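Local coordinates for endoglucanase (Clostridium thermocellum, PDB 2E4T), which is an endoglucanase module that cleaves internal beta-1,4 linkages of cellulose and probably xyloglucan, forming the family 44 glycoside hydrolase part of a larger multidomain enzyme, at residues V38-F43 with V386-F391; D184-L189 with I357-Y362; Y260-M265 with D278-H283; P340-S345 with T353-T358. All coordinates share one frame; numbering follows the deposited sequence. Where two conformers were deposited one is given.

Overall arrangement
The four contacts share one parallel beta-barrel. Contact 1 joins strands 40-43 and 388-391 across its interior; contact 2 lies at the C-terminal ends of strands 180-183 and 354-360. The centres of contacts 1 and 2 are 12 Å apart. Arg42 of contact 1 bonds to Asn185 and Glu359 of contact 2, in what is probably the active-site cleft. Contacts 3 and 4, 8 Å apart, pack helices 257-272 and 338-349 on the outside of the neighbouring strands. Contact 4 ends on the strand that carries Glu359, and His283 and Asp281 of contact 3 reach inward towards contact 2, whose centre is 13 Å away. All four lie away from the bound zinc and calcium ions.

Contact 1 (V38-F43 with V386-F391); sequences VTAKRF and VYLATF
Leu388 is the first residue of 386-391 to meet the other segment, its CD1 methyl lying 4.0 Å from CB of Ala40. With CG anti to the backbone N (chi1 178°), the branch is carried forward beside its own carbonyl, which brings CD1 up to the alanine although the CB itself does not point there. The second torsion lies well away from a staggered value, so the isopropyl end has a less common twist. Ala389 comes next and turns away from 38-43, as expected for the alternation of an extended chain.

The two segments are strands 40-43 and 388-391 of a TIM barrel, the second and the last, with strand 26-30 between them. They are therefore not hydrogen-bonded to each other. Their axes approach to 7.2 Å at an angle of 67°, and the contact is made by side chains meeting inside the barrel.

Thr390 points toward 38-43 and makes the larger share of its own segment's contact. Its CG2 methyl lies 4.0 Å from CB of Arg42 and 4.2 Å from CB of Ala40, touching both of these inward-facing residues. OG1 lies 3.7 Å from CD of Arg42, a van der Waals contact with a methylene; its hydrogen-bond partner is the carbonyl O of Thr358 on the adjoining strand. The arginine crosses the threonine at about a right angle. Extended from CG to NE, its chain then leaves 386-391 behind and delivers the guanidinium to Asn31, Asn185 and a salt bridge with Glu359.

Contact 2 (D184-L189 with I357-Y362); sequences DNEPAL and ITEYDY
The side-chain amide of Asn185 and the carboxylate of Glu359 lie in nearly parallel planes, 18° apart, but well offset, with OD1 of Asn185 displaced above the glutamate plane and 3.7 Å from its OE2. On the same side of that plane, Glu186 OE2 stands over OE1 of Glu359 at 4.0 Å, and the two carboxylates are tilted by 36°. Water 1 joins the groups: it accepts from Asn185 ND2 at 3.0 Å and donates to Glu359 OE2 at 2.7 Å, and it is also 2.9 Å from Glu186 OE2.

CG of Glu359 lies anti to the carbonyl carbon (chi1 -63°) and the chain runs on extended, which carries the carboxylate across to the loop 184-189. In that loop, Asp184 OD1 accepts the backbone N-H of Asn185.

Further partners fix the flat groups. Glu359 forms a salt bridge through OE2 with Arg42 and a hydrogen bond through OE1 with the hydroxyl of Tyr285; Asn185 OD1 accepts from Arg42 and from His283.

The Asn-Glu pair following the fourth barrel strand, facing a glutamate at the end of the seventh, is the layout of the related (beta/alpha)8 glycosidases of families such as 5 and 51. The two glutamates do not bond to each other directly; water 1 and Arg42 lie close by. With Glu186 CD and Glu359 CD 5.3 Å apart, the chemistry is consistent with an acid/base and nucleophile pair of a retaining mechanism, in which the held Glu359 would be the nucleophile.

Contact 3 (Y260-M265 with D278-H283); sequences YYLDKM and DVLDVH
Leu262 on helix 257-272 and Leu280 on strand 279-284 bring their CA atoms to 8.0 Å, the nearest backbone approach between a helix and the strand that follows it in the chain. Leu280 is the one strand residue that makes the contact, chiefly through its CD1 methyl. That methyl is 3.9 Å from CD2 of Tyr261 and 4.2 Å from CD2 of Leu262, so it touches two consecutive helix residues, both on its helix-facing side.

Tyr261 and Leu280 slide past one another in opposite directions. In both, CG lies anti to the backbone N (chi1 -176° for Tyr261), which sends the tyrosine ring from the helix towards the sheet and carries the leucine branch out to meet it along its CD2-CE2 side. The methyl comes to the ring obliquely. One face of the same ring is covered from within the helix by Met265, whose CG stands 4.0 Å above the plane over the centre. The helical bond from Met265 N to Tyr261 O (2.9 Å) sets these two residues one turn apart.

Ile208 of helix 204-221 and Pro230 of strand 226-232 touch Tyr261 as well, extending the apolar layer to that helix and that strand. On the strand, Asp281 alternates with Leu280 and is hydrogen-bonded to Thr358 of the next strand. This is the helix-on-sheet packing of a (beta/alpha)8 barrel, in which a helix covers the outer surface and hands the chain back to the next parallel strand.

Contact 4 (P340-S345 with T353-T358); sequences PNLLDS and TKLAIT
Leu355 stands across both Leu342 and Leu343, crossing each side chain at about a right angle, so that its forked end meets two successive leucines of helix 338-349. Its CD2 branch does most of the touching: it is 3.9 Å from CD2 of Leu343, 4.1 Å from CG of the same residue, and 4.2 Å from CB of Leu342. The other branch, CD1, meets CD1 of Leu342 at 4.2 Å. CD2 thus touches both leucines, CD1 only Leu342 of the two.

On the strand, CG of Leu355 lies opposite the backbone N (chi1 178°), extending the residue towards the helix; on the helix, both leucines set CG opposite their carbonyl carbon. Leu342 points directly at the strand from its CB, whereas Leu343 starts off to the side and brings only its end in.

Helix 338-349 leads through a short connection into strand 354-360, and the contact seats it against the outside of the barrel. Leu339, one turn earlier, also touches Leu355, and Leu280 on the neighbouring strand 279-284 lies beside it.

All the touching groups are aliphatic, at ordinary van der Waals separations. The segments therefore adhere through dispersion and the exclusion of water, while the backbone polar groups of the strand are engaged with the strands flanking it.

Contact 1 (V38-F43 with V386-F391)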
# COMPACT_ATOMS: atom_id res chain seq x y z
N VAL A 38 -0.66 -5.85 -11.53
CA VAL A 38 -0.12 -5.25 -10.31
C VAL A 38 1.33 -5.64 -10.16
O VAL A 38 1.82 -6.62 -10.72
CB VAL A 38 -0.94 -5.65 -9.05
CG1 VAL A 38 -2.42 -5.25 -9.21
CG2 VAL A 38 -0.82 -7.12 -8.70
N THR A 39 2.04 -4.83 -9.32
CA THR A 39 3.49 -5.03 -9.18
C THR A 39 3.90 -5.39 -7.75
O THR A 39 5.08 -5.56 -7.46
CB THR A 39 4.25 -3.80 -9.64
OG1 THR A 39 3.88 -2.71 -8.79
CG2 THR A 39 3.93 -3.46 -11.09
N ALA A 40 2.90 -5.54 -6.86
CA ALA A 40 3.16 -6.06 -5.52
C ALA A 40 1.84 -6.72 -5.06
O ALA A 40 0.75 -6.30 -5.44
CB ALA A 40 3.57 -4.95 -4.53
N LYS A 41 2.01 -7.78 -4.25
CA LYS A 41 0.88 -8.43 -3.59
C LYS A 41 1.17 -8.51 -2.10
O LYS A 41 2.23 -9.01 -1.70
CB LYS A 41 0.65 -9.85 -4.15
CG LYS A 41 -0.03 -9.87 -5.50
CD LYS A 41 -1.42 -9.21 -5.54
CE LYS A 41 -2.42 -9.72 -4.54
NZ LYS A 41 -2.80 -11.16 -4.76
N ARG A 42 0.20 -8.06 -1.30
CA ARG A 42 0.27 -8.15 0.15
C ARG A 42 -0.74 -9.16 0.67
O ARG A 42 -1.92 -9.09 0.33
CB ARG A 42 -0.05 -6.78 0.78
CG ARG A 42 -0.20 -6.83 2.31
CD ARG A 42 -0.32 -5.43 2.85
NE ARG A 42 -0.50 -5.33 4.29
CZ ARG A 42 -1.66 -5.12 4.91
NH1 ARG A 42 -2.81 -5.19 4.27
NH2 ARG A 42 -1.58 -4.81 6.22
N PHE A 43 -0.20 -10.09 1.50
CA PHE A 43 -1.01 -11.00 2.31
C PHE A 43 -1.11 -10.35 3.69
O PHE A 43 -0.11 -10.34 4.43
CB PHE A 43 -0.30 -12.36 2.39
CG PHE A 43 -0.93 -13.34 3.34
CD1 PHE A 43 -2.12 -14.01 2.99
CD2 PHE A 43 -0.34 -13.64 4.56
CE1 PHE A 43 -2.71 -14.93 3.86
CE2 PHE A 43 -0.91 -14.62 5.43
CZ PHE A 43 -2.08 -15.24 5.05
N VAL A 386 7.21 7.14 -2.41
CA VAL A 386 6.71 5.96 -1.72
C VAL A 386 7.32 4.71 -2.34
O VAL A 386 7.53 4.63 -3.55
CB VAL A 386 5.15 5.95 -1.81
CG1 VAL A 386 4.55 4.68 -1.33
CG2 VAL A 386 4.59 7.15 -1.06
N TYR A 387 7.65 3.73 -1.48
CA TYR A 387 8.33 2.52 -1.91
C TYR A 387 7.38 1.40 -2.39
O TYR A 387 7.66 0.69 -3.37
CB TYR A 387 9.15 1.99 -0.72
CG TYR A 387 9.85 0.69 -0.98
CD1 TYR A 387 10.86 0.59 -1.95
CD2 TYR A 387 9.55 -0.43 -0.21
CE1 TYR A 387 11.51 -0.62 -2.16
CE2 TYR A 387 10.25 -1.64 -0.40
CZ TYR A 387 11.25 -1.70 -1.36
OH TYR A 387 11.97 -2.85 -1.58
N LEU A 388 6.28 1.21 -1.67
CA LEU A 388 5.37 0.11 -1.97
C LEU A 388 3.98 0.62 -1.58
O LEU A 388 3.82 1.33 -0.59
CB LEU A 388 5.77 -1.16 -1.20
CG LEU A 388 4.86 -2.38 -1.39
CD1 LEU A 388 5.67 -3.67 -1.32
CD2 LEU A 388 3.73 -2.44 -0.36
N ALA A 389 2.96 0.20 -2.37
CA ALA A 389 1.58 0.51 -1.98
C ALA A 389 0.72 -0.62 -2.51
O ALA A 389 0.96 -1.17 -3.58
CB ALA A 389 1.15 1.88 -2.50
N THR A 390 -0.34 -0.90 -1.72
CA THR A 390 -1.26 -1.98 -2.06
C THR A 390 -2.70 -1.54 -1.75
O THR A 390 -3.08 -1.36 -0.58
CB THR A 390 -0.86 -3.33 -1.33
OG1 THR A 390 -0.50 -3.08 0.02
CG2 THR A 390 0.32 -3.98 -1.99
N PHE A 391 -3.48 -1.36 -2.82
CA PHE A 391 -4.89 -1.01 -2.71
C PHE A 391 -5.64 -2.11 -1.95
O PHE A 391 -5.35 -3.32 -2.14
CB PHE A 391 -5.45 -0.89 -4.14
CG PHE A 391 -6.95 -0.71 -4.22
CD1 PHE A 391 -7.57 0.47 -3.83
CD2 PHE A 391 -7.74 -1.75 -4.70
CE1 PHE A 391 -8.95 0.60 -3.89
CE2 PHE A 391 -9.12 -1.62 -4.78
CZ PHE A 391 -9.71 -0.45 -4.37

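Contact 2 (D184-L189 with I357-Y362)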
# COMPACT_ATOMS: atom_id res chain seq x y z
N ASP A 184 2.67 -8.15 11.68
CA ASP A 184 1.22 -8.22 11.95
C ASP A 184 0.48 -7.09 11.20
O ASP A 184 0.90 -6.67 10.10
CB ASP A 184 0.97 -8.30 13.47
CG ASP A 184 -0.27 -9.05 13.88
OD1 ASP A 184 -1.38 -8.51 13.63
OD2 ASP A 184 -0.13 -10.17 14.45
N ASN A 185 -0.64 -6.68 11.78
CA ASN A 185 -1.59 -5.81 11.11
C ASN A 185 -2.31 -5.00 12.20
O ASN A 185 -2.85 -5.56 13.13
CB ASN A 185 -2.66 -6.68 10.40
CG ASN A 185 -3.64 -5.82 9.62
OD1 ASN A 185 -3.24 -5.13 8.63
ND2 ASN A 185 -4.89 -5.77 10.07
N GLU A 186 -2.30 -3.67 12.04
CA GLU A 186 -3.15 -2.78 12.85
C GLU A 186 -3.07 -3.12 14.34
O GLU A 186 -4.08 -3.37 15.00
CB GLU A 186 -4.59 -2.74 12.34
CG GLU A 186 -4.62 -2.23 10.89
CD GLU A 186 -5.99 -1.97 10.35
OE1 GLU A 186 -7.02 -2.31 10.99
OE2 GLU A 186 -6.05 -1.39 9.21
N PRO A 187 -1.88 -2.98 14.94
CA PRO A 187 -1.73 -3.37 16.36
C PRO A 187 -2.57 -2.52 17.29
O PRO A 187 -3.02 -3.06 18.35
CB PRO A 187 -0.21 -3.17 16.61
CG PRO A 187 0.21 -2.16 15.55
CD PRO A 187 -0.60 -2.58 14.33
N ALA A 188 -2.78 -1.23 17.02
CA ALA A 188 -3.61 -0.43 17.88
C ALA A 188 -5.08 -0.84 17.84
O ALA A 188 -5.85 -0.40 18.70
CB ALA A 188 -3.45 1.06 17.62
N LEU A 189 -5.45 -1.66 16.85
CA LEU A 189 -6.81 -2.25 16.80
C LEU A 189 -6.80 -3.71 17.28
O LEU A 189 -7.89 -4.31 17.29
CB LEU A 189 -7.44 -2.11 15.44
CG LEU A 189 -7.69 -0.66 15.00
CD1 LEU A 189 -8.46 -0.64 13.69
CD2 LEU A 189 -8.42 0.17 16.06
N ILE A 357 2.35 2.40 1.84
CA ILE A 357 0.92 2.60 2.14
C ILE A 357 0.26 1.26 1.79
O ILE A 357 -0.06 0.99 0.63
CB ILE A 357 0.30 3.77 1.35
CG1 ILE A 357 1.19 5.03 1.40
CG2 ILE A 357 -1.10 3.99 1.86
CD1 ILE A 357 1.47 5.60 2.78
N THR A 358 0.13 0.38 2.82
CA THR A 358 -0.21 -1.01 2.54
C THR A 358 -1.73 -1.30 2.52
O THR A 358 -2.11 -2.41 2.13
CB THR A 358 0.51 -1.95 3.51
OG1 THR A 358 0.11 -1.65 4.83
CG2 THR A 358 2.01 -1.94 3.26
N GLU A 359 -2.55 -0.32 2.87
CA GLU A 359 -3.97 -0.36 2.56
C GLU A 359 -4.38 1.09 2.29
O GLU A 359 -3.96 2.01 3.02
CB GLU A 359 -4.87 -0.88 3.68
CG GLU A 359 -4.59 -2.32 4.04
CD GLU A 359 -5.49 -2.90 5.12
OE1 GLU A 359 -6.60 -2.36 5.36
OE2 GLU A 359 -5.10 -3.96 5.69
N TYR A 360 -5.24 1.29 1.30
CA TYR A 360 -5.87 2.55 1.03
C TYR A 360 -7.02 2.26 0.06
O TYR A 360 -7.05 1.21 -0.63
CB TYR A 360 -4.90 3.59 0.40
CG TYR A 360 -4.39 3.18 -0.97
CD1 TYR A 360 -5.06 3.61 -2.11
CD2 TYR A 360 -3.29 2.36 -1.13
CE1 TYR A 360 -4.68 3.24 -3.38
CE2 TYR A 360 -2.86 1.96 -2.41
CZ TYR A 360 -3.57 2.40 -3.51
OH TYR A 360 -3.24 2.03 -4.79
N ASP A 361 -7.96 3.21 -0.03
CA ASP A 361 -9.10 3.14 -0.98
C ASP A 361 -9.72 4.51 -0.97
O ASP A 361 -10.19 4.98 0.07
CB ASP A 361 -10.09 2.08 -0.51
CG ASP A 361 -11.37 2.03 -1.34
OD1 ASP A 361 -11.41 2.58 -2.45
OD2 ASP A 361 -12.35 1.35 -0.86
N TYR A 362 -9.72 5.18 -2.16
CA TYR A 362 -10.33 6.49 -2.30
C TYR A 362 -11.83 6.42 -2.64
O TYR A 362 -12.47 7.48 -2.79
CB TYR A 362 -9.54 7.34 -3.30
CG TYR A 362 -8.33 7.96 -2.65
CD1 TYR A 362 -7.26 7.16 -2.19
CD2 TYR A 362 -8.28 9.33 -2.39
CE1 TYR A 362 -6.22 7.70 -1.45
CE2 TYR A 362 -7.24 9.88 -1.68
CZ TYR A 362 -6.23 9.07 -1.17
OH TYR A 362 -5.17 9.55 -0.42
O HOH W 1 -6.34 -4.09 8.09

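Contact 3 (Y260-M265 with D278-H283)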
# COMPACT_ATOMS: atom_id res chain seq x y z
N TYR A 260 8.31 8.28 17.67
CA TYR A 260 8.74 7.32 18.69
C TYR A 260 9.10 5.98 18.04
O TYR A 260 10.14 5.37 18.34
CB TYR A 260 7.63 7.15 19.71
CG TYR A 260 7.86 6.05 20.73
CD1 TYR A 260 8.41 6.35 21.98
CD2 TYR A 260 7.48 4.75 20.48
CE1 TYR A 260 8.56 5.38 22.95
CE2 TYR A 260 7.63 3.75 21.44
CZ TYR A 260 8.16 4.08 22.68
OH TYR A 260 8.25 3.07 23.63
N TYR A 261 8.22 5.50 17.14
CA TYR A 261 8.48 4.19 16.52
C TYR A 261 9.77 4.22 15.74
O TYR A 261 10.62 3.33 15.86
CB TYR A 261 7.28 3.85 15.60
CG TYR A 261 7.36 2.52 14.97
CD1 TYR A 261 7.06 1.36 15.68
CD2 TYR A 261 7.73 2.37 13.61
CE1 TYR A 261 7.11 0.10 15.11
CE2 TYR A 261 7.76 1.10 13.04
CZ TYR A 261 7.42 -0.01 13.74
OH TYR A 261 7.41 -1.23 13.09
N LEU A 262 9.96 5.26 14.91
CA LEU A 262 11.20 5.35 14.12
C LEU A 262 12.41 5.43 15.05
O LEU A 262 13.43 4.76 14.81
CB LEU A 262 11.12 6.58 13.20
CG LEU A 262 10.13 6.44 12.05
CD1 LEU A 262 9.84 7.82 11.49
CD2 LEU A 262 10.65 5.50 10.98
N ASP A 263 12.34 6.29 16.08
CA ASP A 263 13.47 6.52 16.94
C ASP A 263 13.83 5.22 17.70
O ASP A 263 15.04 4.88 17.83
CB ASP A 263 13.14 7.63 17.94
CG ASP A 263 14.35 8.13 18.71
OD1 ASP A 263 15.41 8.33 18.12
OD2 ASP A 263 14.20 8.44 19.91
N LYS A 264 12.84 4.55 18.24
CA LYS A 264 13.10 3.32 18.99
C LYS A 264 13.59 2.19 18.09
O LYS A 264 14.45 1.37 18.50
CB LYS A 264 11.90 2.91 19.83
CG LYS A 264 11.50 3.92 20.90
CD LYS A 264 12.63 4.35 21.84
CE LYS A 264 12.13 5.33 22.90
NZ LYS A 264 13.28 5.90 23.71
N MET A 265 13.04 2.10 16.87
CA MET A 265 13.57 1.06 15.96
C MET A 265 15.02 1.40 15.53
O MET A 265 15.82 0.49 15.38
CB MET A 265 12.66 0.89 14.73
CG MET A 265 11.27 0.31 15.11
SD MET A 265 11.30 -1.26 15.98
CE MET A 265 11.89 -2.36 14.67
N ASP A 278 12.88 -1.82 7.83
CA ASP A 278 13.19 -1.40 6.47
C ASP A 278 12.17 -0.41 5.92
O ASP A 278 12.54 0.50 5.15
CB ASP A 278 13.30 -2.60 5.55
CG ASP A 278 14.46 -3.47 5.96
OD1 ASP A 278 15.61 -3.12 5.59
OD2 ASP A 278 14.23 -4.47 6.68
N VAL A 279 10.90 -0.59 6.29
CA VAL A 279 9.82 0.14 5.67
C VAL A 279 8.80 0.54 6.74
O VAL A 279 8.23 -0.31 7.42
CB VAL A 279 9.11 -0.68 4.57
CG1 VAL A 279 8.16 0.22 3.81
CG2 VAL A 279 10.10 -1.36 3.64
N LEU A 280 8.60 1.86 6.89
CA LEU A 280 7.50 2.40 7.70
C LEU A 280 6.21 2.17 6.91
O LEU A 280 6.11 2.61 5.77
CB LEU A 280 7.75 3.89 7.95
CG LEU A 280 6.67 4.57 8.78
CD1 LEU A 280 6.74 4.09 10.24
CD2 LEU A 280 6.85 6.09 8.74
N ASP A 281 5.26 1.47 7.54
CA ASP A 281 4.08 0.92 6.85
C ASP A 281 2.83 1.42 7.54
O ASP A 281 2.66 1.21 8.77
CB ASP A 281 4.20 -0.65 7.05
CG ASP A 281 3.03 -1.44 6.57
OD1 ASP A 281 1.93 -0.86 6.41
OD2 ASP A 281 3.25 -2.65 6.31
N VAL A 282 1.99 2.14 6.80
CA VAL A 282 0.76 2.66 7.36
C VAL A 282 -0.41 2.37 6.38
O VAL A 282 -0.21 2.14 5.18
CB VAL A 282 0.82 4.17 7.66
CG1 VAL A 282 1.87 4.48 8.72
CG2 VAL A 282 1.07 4.98 6.36
N HIS A 283 -1.62 2.42 6.95
CA HIS A 283 -2.86 2.34 6.19
C HIS A 283 -3.47 3.73 6.17
O HIS A 283 -3.49 4.43 7.19
CB HIS A 283 -3.83 1.38 6.85
CG HIS A 283 -3.29 -0.01 6.94
ND1 HIS A 283 -2.16 -0.53 6.37
CD2 HIS A 283 -3.85 -1.04 7.65
CE1 HIS A 283 -2.07 -1.84 6.72
NE2 HIS A 283 -3.08 -2.15 7.51

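Contact 4 (P340-S345 with T353-T358)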
# COMPACT_ATOMS: atom_id res chain seq x y z
N PRO A 340 4.68 14.24 3.12
CA PRO A 340 5.89 14.98 3.56
C PRO A 340 6.08 14.91 5.06
O PRO A 340 7.23 14.89 5.53
CB PRO A 340 5.60 16.43 3.02
CG PRO A 340 4.76 16.18 1.79
CD PRO A 340 3.80 15.08 2.25
N ASN A 341 4.99 14.89 5.85
CA ASN A 341 5.16 14.75 7.30
C ASN A 341 5.78 13.39 7.67
O ASN A 341 6.68 13.32 8.53
CB ASN A 341 3.86 15.03 8.06
CG ASN A 341 3.72 16.51 8.31
OD1 ASN A 341 4.15 16.99 9.37
ND2 ASN A 341 3.18 17.26 7.37
N LEU A 342 5.29 12.30 7.04
CA LEU A 342 5.87 10.98 7.32
C LEU A 342 7.34 10.96 6.88
O LEU A 342 8.22 10.42 7.58
CB LEU A 342 5.06 9.89 6.62
CG LEU A 342 3.65 9.69 7.18
CD1 LEU A 342 2.81 8.84 6.23
CD2 LEU A 342 3.71 9.04 8.59
N LEU A 343 7.61 11.48 5.67
CA LEU A 343 8.98 11.45 5.14
C LEU A 343 9.94 12.33 5.99
O LEU A 343 11.10 11.97 6.18
CB LEU A 343 9.00 11.88 3.68
CG LEU A 343 8.31 10.87 2.75
CD1 LEU A 343 8.02 11.53 1.41
CD2 LEU A 343 9.13 9.60 2.56
N ASP A 344 9.43 13.46 6.48
CA ASP A 344 10.23 14.34 7.36
C ASP A 344 10.55 13.63 8.66
O ASP A 344 11.66 13.73 9.20
CB ASP A 344 9.47 15.63 7.61
CG ASP A 344 10.08 16.55 8.67
OD1 ASP A 344 11.03 17.19 8.30
OD2 ASP A 344 9.62 16.65 9.84
N SER A 345 9.58 12.87 9.20
CA SER A 345 9.86 12.07 10.38
C SER A 345 10.92 11.02 10.14
O SER A 345 11.81 10.82 10.99
CB SER A 345 8.54 11.44 10.89
OG SER A 345 7.74 12.42 11.50
N THR A 353 14.97 4.79 5.98
CA THR A 353 13.77 3.96 6.06
C THR A 353 12.85 4.31 4.89
O THR A 353 12.70 5.49 4.53
CB THR A 353 13.08 4.20 7.42
OG1 THR A 353 14.04 3.95 8.46
CG2 THR A 353 11.88 3.31 7.63
N LYS A 354 12.25 3.27 4.30
CA LYS A 354 11.35 3.46 3.19
C LYS A 354 9.90 3.68 3.72
O LYS A 354 9.67 3.53 4.94
CB LYS A 354 11.39 2.21 2.28
CG LYS A 354 12.76 1.96 1.68
CD LYS A 354 12.96 0.56 1.09
CE LYS A 354 14.31 0.34 0.52
NZ LYS A 354 14.45 -0.80 -0.36
N LEU A 355 8.98 4.05 2.84
CA LEU A 355 7.60 4.33 3.23
C LEU A 355 6.65 3.50 2.37
O LEU A 355 6.78 3.50 1.13
CB LEU A 355 7.31 5.83 3.07
CG LEU A 355 5.88 6.26 3.39
CD1 LEU A 355 5.52 6.00 4.85
CD2 LEU A 355 5.71 7.75 3.12
N ALA A 356 5.69 2.81 3.01
CA ALA A 356 4.70 2.05 2.26
C ALA A 356 3.30 2.38 2.78
O ALA A 356 3.09 2.55 3.98
CB ALA A 356 4.95 0.55 2.38
N ILE A 357 2.35 2.40 1.84
CA ILE A 357 0.92 2.60 2.14
C ILE A 357 0.26 1.26 1.79
O ILE A 357 -0.06 0.99 0.63
CB ILE A 357 0.30 3.77 1.35
CG1 ILE A 357 1.19 5.03 1.40
CG2 ILE A 357 -1.10 3.99 1.86
CD1 ILE A 357 1.47 5.60 2.78
N THR A 358 0.13 0.38 2.82
CA THR A 358 -0.21 -1.01 2.54
C THR A 358 -1.73 -1.30 2.52
O THR A 358 -2.11 -2.41 2.13
CB THR A 358 0.51 -1.95 3.51
OG1 THR A 358 0.11 -1.65 4.83
CG2 THR A 358 2.01 -1.94 3.26